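Local coordinates for protein sorbitol dehydrogenase (Gluconobacter oxydans, PDB 5ITG) that oxidises D-sorbitol, probably to L-sorbose with NADP as cofactor, using a Rossmann domain joined to a helical C-terminal domain of the mannitol dehydrogenase family, at residues A72-A77 with D250-L255; A109-V114 with F165-E170; N136-E139 with F144-E147; I295-A300 with N332-D337. All coordinates share one frame; numbering follows the deposited sequence.

Contact 1. Residues A72-A77 with D250-L255; sequences AEEFKA and DDDLPL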
loop_
_atom_site.group_PDB
_atom_site.type_symbol
_atom_site.label_atom_id
_atom_site.label_comp_id
_atom_site.label_asym_id
_atom_site.label_seq_id
_atom_site.Cartn_x
_atom_site.Cartn_y
_atom_site.Cartn_z
ATOM N N ALA A 72 18.212 -11.772 -9.402
ATOM C CA ALA A 72 18.418 -11.245 -10.745
ATOM C C ALA A 72 18.700 -12.368 -11.739
ATOM O O ALA A 72 18.263 -12.313 -12.887
ATOM C CB ALA A 72 19.571 -10.246 -10.743
ATOM N N GLU A 73 19.430 -13.385 -11.293
ATOM C CA GLU A 73 19.762 -14.515 -12.156
ATOM C C GLU A 73 18.522 -15.339 -12.460
ATOM O O GLU A 73 18.324 -15.782 -13.588
ATOM C CB GLU A 73 20.825 -15.395 -11.495
ATOM C CG GLU A 73 22.155 -14.691 -11.299
ATOM C CD GLU A 73 23.176 -15.543 -10.568
ATOM O OE1 GLU A 73 22.933 -15.902 -9.393
ATOM O OE2 GLU A 73 24.224 -15.851 -11.171
ATOM N N GLU A 74 17.679 -15.536 -11.451
ATOM C CA GLU A 74 16.460 -16.312 -11.634
ATOM C C GLU A 74 15.505 -15.619 -12.599
ATOM O O GLU A 74 14.807 -16.277 -13.372
ATOM C CB GLU A 74 15.780 -16.546 -10.288
ATOM C CG GLU A 74 16.623 -17.344 -9.315
ATOM C CD GLU A 74 15.843 -17.785 -8.095
ATOM O OE1 GLU A 74 15.288 -16.916 -7.395
ATOM O OE2 GLU A 74 15.788 -19.003 -7.836
ATOM N N PHE A 75 15.473 -14.289 -12.548
ATOM C CA PHE A 75 14.619 -13.502 -13.440
ATOM C C PHE A 75 15.113 -13.657 -14.877
ATOM O O PHE A 75 14.356 -14.038 -15.768
ATOM C CB PHE A 75 14.650 -12.020 -13.044
ATOM C CG PHE A 75 13.533 -11.608 -12.118
ATOM C CD1 PHE A 75 12.236 -11.437 -12.604
ATOM C CD2 PHE A 75 13.772 -11.398 -10.763
ATOM C CE1 PHE A 75 11.194 -11.063 -11.749
ATOM C CE2 PHE A 75 12.735 -11.025 -9.898
ATOM C CZ PHE A 75 11.445 -10.858 -10.395
ATOM N N LYS A 76 16.391 -13.363 -15.096
ATOM C CA LYS A 76 16.976 -13.483 -16.427
ATOM C C LYS A 76 16.804 -14.905 -16.969
ATOM O O LYS A 76 16.585 -15.098 -18.162
ATOM C CB LYS A 76 18.464 -13.116 -16.381
ATOM C CG LYS A 76 18.738 -11.672 -15.967
ATOM C CD LYS A 76 18.248 -10.673 -17.018
ATOM C CE LYS A 76 19.042 -10.793 -18.316
ATOM N NZ LYS A 76 18.647 -9.768 -19.328
ATOM N N ALA A 77 16.890 -15.895 -16.087
ATOM C CA ALA A 77 16.747 -17.292 -16.490
ATOM C C ALA A 77 15.378 -17.582 -17.103
ATOM O O ALA A 77 15.253 -18.419 -17.997
ATOM C CB ALA A 77 16.987 -18.209 -15.290
ATOM N N ASP A 250 6.758 -24.616 -13.445
ATOM C CA ASP A 250 7.940 -24.661 -12.592
ATOM C C ASP A 250 8.498 -23.245 -12.507
ATOM O O ASP A 250 9.555 -22.937 -13.058
ATOM C CB ASP A 250 8.989 -25.613 -13.178
ATOM C CG ASP A 250 10.258 -25.662 -12.347
ATOM O OD1 ASP A 250 10.166 -25.954 -11.135
ATOM O OD2 ASP A 250 11.348 -25.410 -12.906
ATOM N N ASP A 251 7.766 -22.387 -11.808
ATOM C CA ASP A 251 8.137 -20.992 -11.654
ATOM C C ASP A 251 9.052 -20.779 -10.459
ATOM O O ASP A 251 8.767 -21.247 -9.366
ATOM C CB ASP A 251 6.869 -20.153 -11.477
ATOM C CG ASP A 251 7.115 -18.667 -11.655
ATOM O OD1 ASP A 251 8.293 -18.252 -11.725
ATOM O OD2 ASP A 251 6.119 -17.915 -11.720
ATOM N N ASP A 252 10.157 -20.074 -10.674
ATOM C CA ASP A 252 11.084 -19.777 -9.587
ATOM C C ASP A 252 10.634 -18.525 -8.831
ATOM O O ASP A 252 10.999 -18.324 -7.669
ATOM C CB ASP A 252 12.493 -19.550 -10.135
ATOM C CG ASP A 252 13.253 -20.842 -10.337
ATOM O OD1 ASP A 252 13.533 -21.520 -9.330
ATOM O OD2 ASP A 252 13.564 -21.182 -11.496
ATOM N N LEU A 253 9.825 -17.703 -9.492
ATOM C CA LEU A 253 9.339 -16.454 -8.911
ATOM C C LEU A 253 7.813 -16.303 -8.960
ATOM O O LEU A 253 7.296 -15.296 -9.439
ATOM C CB LEU A 253 9.988 -15.282 -9.651
ATOM C CG LEU A 253 11.512 -15.386 -9.723
ATOM C CD1 LEU A 253 12.051 -14.466 -10.799
ATOM C CD2 LEU A 253 12.103 -15.055 -8.359
ATOM N N PRO A 254 7.072 -17.296 -8.448
ATOM C CA PRO A 254 5.611 -17.216 -8.464
ATOM C C PRO A 254 5.092 -16.317 -7.352
ATOM O O PRO A 254 5.700 -16.224 -6.292
ATOM C CB PRO A 254 5.199 -18.662 -8.242
ATOM C CG PRO A 254 6.208 -19.101 -7.230
ATOM C CD PRO A 254 7.516 -18.542 -7.797
ATOM N N LEU A 255 3.972 -15.650 -7.600
ATOM C CA LEU A 255 3.375 -14.799 -6.582
ATOM C C LEU A 255 1.862 -14.845 -6.741
ATOM O O LEU A 255 1.341 -15.276 -7.780
ATOM C CB LEU A 255 3.894 -13.354 -6.674
ATOM C CG LEU A 255 3.400 -12.405 -7.766
ATOM C CD1 LEU A 255 3.974 -11.019 -7.507
ATOM C CD2 LEU A 255 3.808 -12.909 -9.136
#

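Contact 2. Residues A109-V114 with F165-E170; sequences ADPEAV and FGYVVE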
loop_
_atom_site.group_PDB
_atom_site.type_symbol
_atom_site.label_atom_id
_atom_site.label_comp_id
_atom_site.label_asym_id
_atom_site.label_seq_id
_atom_site.Cartn_x
_atom_site.Cartn_y
_atom_site.Cartn_z
ATOM N N ALA A 109 26.027 -3.940 -10.136
ATOM C CA ALA A 109 26.774 -4.676 -11.154
ATOM C C ALA A 109 27.335 -3.763 -12.243
ATOM O O ALA A 109 28.431 -4.000 -12.750
ATOM C CB ALA A 109 25.892 -5.749 -11.778
ATOM N N ASP A 110 26.585 -2.726 -12.607
ATOM C CA ASP A 110 27.038 -1.779 -13.626
ATOM C C ASP A 110 26.213 -0.495 -13.586
ATOM O O ASP A 110 25.188 -0.376 -14.255
ATOM C CB ASP A 110 26.962 -2.408 -15.024
ATOM C CG ASP A 110 27.473 -1.475 -16.116
ATOM O OD1 ASP A 110 28.046 -0.418 -15.779
ATOM O OD2 ASP A 110 27.312 -1.799 -17.314
ATOM N N PRO A 111 26.653 0.485 -12.786
ATOM C CA PRO A 111 25.934 1.757 -12.676
ATOM C C PRO A 111 25.651 2.430 -14.016
ATOM O O PRO A 111 24.578 3.000 -14.203
ATOM C CB PRO A 111 26.847 2.586 -11.777
ATOM C CG PRO A 111 27.411 1.537 -10.852
ATOM C CD PRO A 111 27.767 0.426 -11.821
ATOM N N GLU A 112 26.599 2.364 -14.950
ATOM C CA GLU A 112 26.402 2.989 -16.260
ATOM C C GLU A 112 25.229 2.370 -17.013
ATOM O O GLU A 112 24.494 3.074 -17.706
ATOM C CB GLU A 112 27.660 2.882 -17.133
ATOM C CG GLU A 112 27.534 3.666 -18.447
ATOM C CD GLU A 112 28.626 3.350 -19.465
ATOM O OE1 GLU A 112 28.651 2.215 -19.993
ATOM O OE2 GLU A 112 29.459 4.242 -19.740
ATOM N N ALA A 113 25.062 1.056 -16.874
ATOM C CA ALA A 113 23.979 0.330 -17.538
ATOM C C ALA A 113 22.609 0.878 -17.137
ATOM O O ALA A 113 21.697 0.970 -17.964
ATOM C CB ALA A 113 24.061 -1.148 -17.194
ATOM N N VAL A 114 22.468 1.229 -15.862
ATOM C CA VAL A 114 21.214 1.773 -15.358
ATOM C C VAL A 114 21.007 3.175 -15.908
ATOM O O VAL A 114 19.906 3.530 -16.332
ATOM C CB VAL A 114 21.208 1.842 -13.811
ATOM C CG1 VAL A 114 19.976 2.605 -13.328
ATOM C CG2 VAL A 114 21.210 0.440 -13.232
ATOM N N PHE A 165 18.090 8.242 -5.469
ATOM C CA PHE A 165 18.153 9.696 -5.597
ATOM C C PHE A 165 19.281 10.078 -6.553
ATOM O O PHE A 165 19.097 10.890 -7.463
ATOM C CB PHE A 165 18.415 10.327 -4.231
ATOM C CG PHE A 165 17.619 9.709 -3.128
ATOM C CD1 PHE A 165 16.233 9.821 -3.106
ATOM C CD2 PHE A 165 18.249 8.994 -2.122
ATOM C CE1 PHE A 165 15.484 9.223 -2.094
ATOM C CE2 PHE A 165 17.514 8.396 -1.108
ATOM C CZ PHE A 165 16.123 8.511 -1.095
ATOM N N GLY A 166 20.452 9.487 -6.332
ATOM C CA GLY A 166 21.598 9.773 -7.176
ATOM C C GLY A 166 21.385 9.391 -8.630
ATOM O O GLY A 166 21.734 10.154 -9.530
ATOM N N TYR A 167 20.817 8.209 -8.863
ATOM C CA TYR A 167 20.563 7.727 -10.219
ATOM C C TYR A 167 19.571 8.609 -10.965
ATOM O O TYR A 167 19.811 9.015 -12.102
ATOM C CB TYR A 167 20.015 6.300 -10.180
ATOM C CG TYR A 167 21.067 5.213 -10.115
ATOM C CD1 TYR A 167 21.813 4.869 -11.244
ATOM C CD2 TYR A 167 21.309 4.521 -8.929
ATOM C CE1 TYR A 167 22.778 3.856 -11.195
ATOM C CE2 TYR A 167 22.274 3.505 -8.869
ATOM C CZ TYR A 167 23.001 3.181 -10.005
ATOM O OH TYR A 167 23.954 2.188 -9.952
ATOM N N VAL A 168 18.447 8.891 -10.316
ATOM C CA VAL A 168 17.393 9.698 -10.917
ATOM C C VAL A 168 17.829 11.125 -11.213
ATOM O O VAL A 168 17.643 11.613 -12.325
ATOM C CB VAL A 168 16.133 9.711 -10.010
ATOM C CG1 VAL A 168 15.142 10.761 -10.488
ATOM C CG2 VAL A 168 15.479 8.330 -10.036
ATOM N N VAL A 169 18.406 11.796 -10.226
ATOM C CA VAL A 169 18.847 13.167 -10.430
ATOM C C VAL A 169 19.991 13.262 -11.447
ATOM O O VAL A 169 19.997 14.165 -12.282
ATOM C CB VAL A 169 19.240 13.816 -9.087
ATOM C CG1 VAL A 169 19.930 15.152 -9.318
ATOM C CG2 VAL A 169 17.973 14.026 -8.244
ATOM N N GLU A 170 20.947 12.335 -11.398
ATOM C CA GLU A 170 22.044 12.361 -12.366
ATOM C C GLU A 170 21.479 12.109 -13.765
ATOM O O GLU A 170 21.909 12.727 -14.741
ATOM C CB GLU A 170 23.100 11.303 -12.021
ATOM C CG GLU A 170 24.200 11.132 -13.067
ATOM C CD GLU A 170 25.083 12.369 -13.253
ATOM O OE1 GLU A 170 24.872 13.400 -12.575
ATOM O OE2 GLU A 170 26.002 12.304 -14.094
#

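Contact 3. Residues N136-E139 with F144-E147; sequences NINE and FDLE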
loop_
_atom_site.group_PDB
_atom_site.type_symbol
_atom_site.label_atom_id
_atom_site.label_comp_id
_atom_site.label_asym_id
_atom_site.label_seq_id
_atom_site.Cartn_x
_atom_site.Cartn_y
_atom_site.Cartn_z
ATOM N N ASN A 136 14.331 8.203 2.449
ATOM C CA ASN A 136 15.328 8.909 3.248
ATOM C C ASN A 136 14.863 10.232 3.845
ATOM O O ASN A 136 15.585 11.231 3.791
ATOM C CB ASN A 136 16.588 9.133 2.396
ATOM C CG ASN A 136 17.713 9.818 3.163
ATOM O OD1 ASN A 136 18.045 9.432 4.281
ATOM N ND2 ASN A 136 18.313 10.830 2.552
ATOM N N ILE A 137 13.653 10.247 4.398
ATOM C CA ILE A 137 13.129 11.449 5.038
ATOM C C ILE A 137 13.358 11.290 6.543
ATOM O O ILE A 137 12.856 10.349 7.152
ATOM C CB ILE A 137 11.611 11.623 4.803
ATOM C CG1 ILE A 137 11.316 11.743 3.308
ATOM C CG2 ILE A 137 11.108 12.840 5.557
ATOM C CD1 ILE A 137 12.065 12.855 2.604
ATOM N N ASN A 138 14.124 12.201 7.135
ATOM C CA ASN A 138 14.397 12.142 8.568
ATOM C C ASN A 138 13.076 12.256 9.327
ATOM O O ASN A 138 12.288 13.169 9.087
ATOM C CB ASN A 138 15.357 13.268 8.961
ATOM C CG ASN A 138 15.697 13.262 10.441
ATOM O OD1 ASN A 138 14.855 13.562 11.283
ATOM N ND2 ASN A 138 16.937 12.917 10.762
ATOM N N GLU A 139 12.843 11.313 10.235
ATOM C CA GLU A 139 11.614 11.261 11.021
ATOM C C GLU A 139 11.433 12.424 11.983
ATOM O O GLU A 139 10.310 12.739 12.374
ATOM C CB GLU A 139 11.553 9.948 11.808
ATOM C CG GLU A 139 11.670 8.702 10.953
ATOM C CD GLU A 139 11.553 7.424 11.767
ATOM O OE1 GLU A 139 12.308 7.275 12.753
ATOM O OE2 GLU A 139 10.712 6.565 11.421
ATOM N N PHE A 144 14.736 15.733 3.748
ATOM C CA PHE A 144 15.593 14.746 3.102
ATOM C C PHE A 144 16.905 14.772 3.889
ATOM O O PHE A 144 17.518 15.831 4.042
ATOM C CB PHE A 144 15.837 15.147 1.650
ATOM C CG PHE A 144 16.631 14.147 0.865
ATOM C CD1 PHE A 144 16.105 12.892 0.582
ATOM C CD2 PHE A 144 17.900 14.467 0.394
ATOM C CE1 PHE A 144 16.838 11.961 -0.165
ATOM C CE2 PHE A 144 18.637 13.553 -0.349
ATOM C CZ PHE A 144 18.107 12.296 -0.633
ATOM N N ASP A 145 17.330 13.612 4.383
ATOM C CA ASP A 145 18.537 13.522 5.198
ATOM C C ASP A 145 19.850 13.535 4.425
ATOM O O ASP A 145 20.268 12.519 3.870
ATOM C CB ASP A 145 18.479 12.271 6.070
ATOM C CG ASP A 145 19.313 12.405 7.326
ATOM O OD1 ASP A 145 20.403 13.011 7.250
ATOM O OD2 ASP A 145 18.884 11.898 8.381
ATOM N N LEU A 146 20.505 14.689 4.414
ATOM C CA LEU A 146 21.776 14.850 3.713
ATOM C C LEU A 146 22.943 14.227 4.469
ATOM O O LEU A 146 24.075 14.231 3.988
ATOM C CB LEU A 146 22.050 16.336 3.483
ATOM C CG LEU A 146 20.960 17.043 2.675
ATOM C CD1 LEU A 146 21.249 18.537 2.609
ATOM C CD2 LEU A 146 20.888 16.431 1.286
ATOM N N GLU A 147 22.664 13.688 5.651
ATOM C CA GLU A 147 23.699 13.065 6.461
ATOM C C GLU A 147 23.819 11.575 6.172
ATOM O O GLU A 147 24.779 10.931 6.591
ATOM C CB GLU A 147 23.403 13.282 7.944
ATOM C CG GLU A 147 23.319 14.753 8.329
ATOM C CD GLU A 147 24.540 15.533 7.876
ATOM O OE1 GLU A 147 25.654 15.225 8.350
ATOM O OE2 GLU A 147 24.388 16.449 7.042
#

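Contact 4. Residues I295-A300 with N332-D337; sequences IRMLNA and NYLNKD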
loop_
_atom_site.group_PDB
_atom_site.type_symbol
_atom_site.label_atom_id
_atom_site.label_comp_id
_atom_site.label_asym_id
_atom_site.label_seq_id
_atom_site.Cartn_x
_atom_site.Cartn_y
_atom_site.Cartn_z
ATOM N N ILE A 295 -8.937 5.393 3.641
ATOM C CA ILE A 295 -8.643 5.565 5.060
ATOM C C ILE A 295 -9.879 5.423 5.958
ATOM O O ILE A 295 -9.873 4.670 6.941
ATOM C CB ILE A 295 -8.012 6.958 5.320
ATOM C CG1 ILE A 295 -6.592 6.998 4.745
ATOM C CG2 ILE A 295 -7.990 7.270 6.818
ATOM C CD1 ILE A 295 -5.995 8.389 4.748
ATOM N N ARG A 296 -10.950 6.129 5.601
ATOM C CA ARG A 296 -12.142 6.136 6.438
ATOM C C ARG A 296 -13.143 4.999 6.283
ATOM O O ARG A 296 -14.045 4.856 7.122
ATOM C CB ARG A 296 -12.849 7.488 6.293
ATOM C CG ARG A 296 -11.964 8.675 6.725
ATOM C CD ARG A 296 -12.708 9.995 6.593
ATOM N NE ARG A 296 -13.940 9.957 7.365
ATOM C CZ ARG A 296 -15.012 10.709 7.117
ATOM N NH1 ARG A 296 -15.014 11.577 6.103
ATOM N NH2 ARG A 296 -16.094 10.578 7.873
HETATM N N MSE A 297 -13.001 4.206 5.227
HETATM C CA MSE A 297 -13.884 3.058 5.021
HETATM C C MSE A 297 -13.124 1.727 5.116
HETATM O O MSE A 297 -13.505 0.869 5.901
HETATM C CB MSE A 297 -14.607 3.164 3.676
HETATM C CG MSE A 297 -15.678 4.255 3.656
HETATM SE SE MSE A 297 -16.728 4.195 2.049
HETATM C CE MSE A 297 -17.750 2.594 2.464
ATOM N N LEU A 298 -12.048 1.556 4.342
ATOM C CA LEU A 298 -11.298 0.299 4.388
ATOM C C LEU A 298 -10.487 0.147 5.675
ATOM O O LEU A 298 -10.664 -0.824 6.417
ATOM C CB LEU A 298 -10.357 0.166 3.180
ATOM C CG LEU A 298 -9.525 -1.131 3.148
ATOM C CD1 LEU A 298 -10.415 -2.298 2.802
ATOM C CD2 LEU A 298 -8.404 -1.017 2.130
ATOM N N ASN A 299 -9.602 1.108 5.941
ATOM C CA ASN A 299 -8.761 1.062 7.137
ATOM C C ASN A 299 -9.590 1.182 8.418
ATOM O O ASN A 299 -9.395 0.422 9.373
ATOM C CB ASN A 299 -7.698 2.174 7.080
ATOM C CG ASN A 299 -6.823 2.086 5.837
ATOM O OD1 ASN A 299 -6.561 0.996 5.316
ATOM N ND2 ASN A 299 -6.353 3.230 5.366
ATOM N N ALA A 300 -10.509 2.144 8.437
ATOM C CA ALA A 300 -11.384 2.350 9.583
ATOM C C ALA A 300 -12.235 1.104 9.813
ATOM O O ALA A 300 -12.473 0.705 10.955
ATOM C CB ALA A 300 -12.305 3.560 9.337
ATOM N N ASN A 332 -23.310 -1.263 9.551
ATOM C CA ASN A 332 -24.054 -0.149 10.136
ATOM C C ASN A 332 -23.154 1.067 10.350
ATOM O O ASN A 332 -23.587 2.205 10.161
ATOM C CB ASN A 332 -24.706 -0.565 11.464
ATOM C CG ASN A 332 -25.786 -1.624 11.275
ATOM O OD1 ASN A 332 -26.328 -1.788 10.175
ATOM N ND2 ASN A 332 -26.117 -2.335 12.349
ATOM N N TYR A 333 -21.915 0.822 10.768
ATOM C CA TYR A 333 -20.941 1.904 10.970
ATOM C C TYR A 333 -20.670 2.574 9.613
ATOM O O TYR A 333 -20.750 3.791 9.484
ATOM C CB TYR A 333 -19.639 1.324 11.540
ATOM C CG TYR A 333 -18.454 2.282 11.596
ATOM C CD1 TYR A 333 -18.482 3.421 12.400
ATOM C CD2 TYR A 333 -17.290 2.021 10.866
ATOM C CE1 TYR A 333 -17.369 4.286 12.480
ATOM C CE2 TYR A 333 -16.174 2.879 10.940
ATOM C CZ TYR A 333 -16.224 4.006 11.751
ATOM O OH TYR A 333 -15.127 4.848 11.833
ATOM N N LEU A 334 -20.345 1.773 8.602
ATOM C CA LEU A 334 -20.081 2.323 7.283
ATOM C C LEU A 334 -21.292 3.045 6.689
ATOM O O LEU A 334 -21.157 4.152 6.167
ATOM C CB LEU A 334 -19.610 1.221 6.337
ATOM C CG LEU A 334 -18.254 0.618 6.713
ATOM C CD1 LEU A 334 -17.945 -0.522 5.759
ATOM C CD2 LEU A 334 -17.154 1.684 6.639
ATOM N N ASN A 335 -22.472 2.439 6.786
ATOM C CA ASN A 335 -23.692 3.053 6.233
ATOM C C ASN A 335 -24.205 4.282 6.967
ATOM O O ASN A 335 -24.580 5.279 6.347
ATOM C CB ASN A 335 -24.841 2.044 6.193
ATOM C CG ASN A 335 -24.643 0.976 5.149
ATOM O OD1 ASN A 335 -24.080 1.230 4.087
ATOM N ND2 ASN A 335 -25.127 -0.224 5.435
ATOM N N LYS A 336 -24.219 4.208 8.288
ATOM C CA LYS A 336 -24.762 5.293 9.097
ATOM C C LYS A 336 -23.811 6.376 9.592
ATOM O O LYS A 336 -24.229 7.521 9.784
ATOM C CB LYS A 336 -25.489 4.695 10.301
ATOM C CG LYS A 336 -26.474 3.598 9.932
ATOM C CD LYS A 336 -27.544 4.094 8.968
ATOM C CE LYS A 336 -28.387 2.933 8.442
ATOM N NZ LYS A 336 -29.339 3.363 7.366
ATOM N N ASP A 337 -22.546 6.029 9.807
ATOM C CA ASP A 337 -21.585 7.001 10.324
ATOM C C ASP A 337 -20.572 7.555 9.328
ATOM O O ASP A 337 -20.316 8.761 9.305
ATOM C CB ASP A 337 -20.833 6.391 11.513
ATOM C CG ASP A 337 -21.777 5.841 12.567
ATOM O OD1 ASP A 337 -22.628 6.609 13.056
ATOM O OD2 ASP A 337 -21.678 4.644 12.898
HETATM O O HOH W 1 -14.247 6.271 9.664
#

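Contact 1. Residues A72-A77 with D250-L255
Within the Rossmann domain, helix 66-77 meets the loop leading into strand 255-258, and the junction is a CH-pi contact between L253 and F75. The methyl CD1 of L253 sits 3.3 Å from the centroid of the F75 ring, 5° off its normal, almost squarely over the centre of the face and about equally far from all six carbons. L253 suits the place because its branch offers two methyls, which CG, beside the backbone N (chi1 -52°), carries toward helix 66-77: CD1 rests on the ring, and CD2 turns to the carboxylate end of E74, 3.8 Å from E74 OE1. The F75 ring also stacks with Y104 of strand 93-106.

Two acidic groups also meet here. E74 OE2 comes within 3.7 Å of D252 OD1, a like-charge approach that should cost energy; K70 NZ forms a salt bridge to this same OE2 and probably offsets part of the cost. D251 helps shape the loop: its OD1 accepts from L253 N at 2.8 Å, the amide reaching it from above the carboxylate plane. The other oxygen of D251 is bonded to S83 on the neighbouring strand, while Q78, just past the helix, bonds OD1 of D251 and the backbone N of D252. This is an Asx turn that presents a leucine to an aromatic ring, in a loop between helix and strand of a Rossmann-type sheet.

Contact 2. Residues A109-V114 with F165-E170
Y167 drives its ring from helix 164-177 against the first turn of helix 111-119, where P111 and V114 receive it. The apolar packing lies mainly along one side of the ring. V114 CG1 approaches Y167 CD1 to 3.6 Å, obliquely to the ring, and V114 CB lies 3.7 Å from Y167 CE1. With CG1 anti to the backbone N (chi1 172°), valine puts this methyl toward the aromatic group; its beta-branch sets CB and CG1 together against the ring carbons CD1 and CE1.

Contacts with polar atoms gather at the far end of the tyrosine. Its OH nestles against the proline, 3.4 Å from P111 CB and equally near P111 CA. The carbonyl O of P111 lies at the ring edge, near its plane, 3.6 Å from Y167 CE1; this is packing of an oxygen beside the C-H of CE1 rather than a hydrogen bond.

Capping belongs to the helix start itself. D110 takes the N-cap position and its OD1 receives a weak bond from E112 N, and P111 is well placed in a first turn, where a backbone N-H is not needed inside the helix. Y167 also touches F31 of strand 26-31, so the tyrosine fills the angle between two helices and the sheet, as expected of the consecutive beta-alpha-beta crossovers of a Rossmann fold.

Contact 3. Residues N136-E139 with F144-E147
The amide nitrogen ND2 of N136 donates to the backbone O of D145 at 2.9 Å, nearly straight at the hydrogen and in the amide plane, but tilted 34° from the carbonyl plane. Set anti to the backbone N (chi1 -178°), CG of N136 also takes the amide over one face of the F144 ring, ND2 standing 3.3 Å from F144 CE1, offset toward the rim. Amide and ring planes are 81° apart, so the amide is set on edge. The backbone O of N136 accepts in turn from D145 N in a nearly straight bond of 3.0 Å. N136 adopts positive phi, which asparagine tolerates well.

D145 is the second hub: OD2 receives N138 ND2 at 3.2 Å from above the carboxylate plane, while OD1 accepts from E147 N on its anti side. The backbone amides of T140 and T141 bond to N138 OD1. I137 CD1 lightly touches F144 CA, 4.0 Å away, and the F144 ring meets F165 of helix 164-177 edge-to-face. A single beta bridge between I137 and F144, followed by an Asx turn at D145, ties together the connection between strand 125-128 and helix 149-156 in this Rossmann domain.

Contact 4. Residues I295-A300 with N332-D337
With CG of Y333 opposite the backbone N (chi1 171°), the phenol reaches across to A300, whereas L334, its CG beside the backbone N (chi1 -66°), carries CD2 to the backbone of M297. The leucine methyl comes 3.8 Å from M297 O and 4.2 Å from M297 CB, and the bend at chi3 of this selenomethionine brings its terminal CE to 4.3 Å from the same L334 CD2. A300 meets the tyrosine at the ring edge, its CB 4.0 Å from Y333 OH; the smallness of alanine leaves room for a bulky ring between the helices.

A water completes the interface. It donates to R296 O at 2.9 Å and hydrogen-bonds Y333 OH at 2.7 Å, linking a main-chain carbonyl of one helix to the phenol of the other. Through a pi-type turn, A300 N bonds I295 O, 3.0 Å away, rather than R296 O, its partner in a regular alpha-helix, which helps explain why R296 O can accept from the water. The guanidinium of R296 is held by T341 and T388, beyond the two segments.

The axes of segments 295-300 and 332-337 approach to 10.7 Å with their directions 167° apart, a rather wide spacing that agrees with the bridging water and the moderate side-chain distances. This is an antiparallel helix pair, formed here by helices 288-312 and 324-338 within the mostly helical C-terminal domain.

In the fold
Contacts 1, 2 and 3 lie in the Rossmann domain and contact 4 in the C-terminal domain. Along the chain, contact 3 is nested inside the loop closed by contact 2, and both fall within the loop closed by contact 1. Contacts 2 and 3 touch directly: F165, on the helix that carries Y167, packs its CZ 3.6 Å from N136 CB, so one helix serves both. Contact 1 stands apart, its centre about 24 Å from that of contact 2. Contact 4 forms later in the chain, its centre about 40 Å from that of contact 1, on the opposite side of the chain's centre. No substrate is bound, and none of the four contacts can be assigned to the active site.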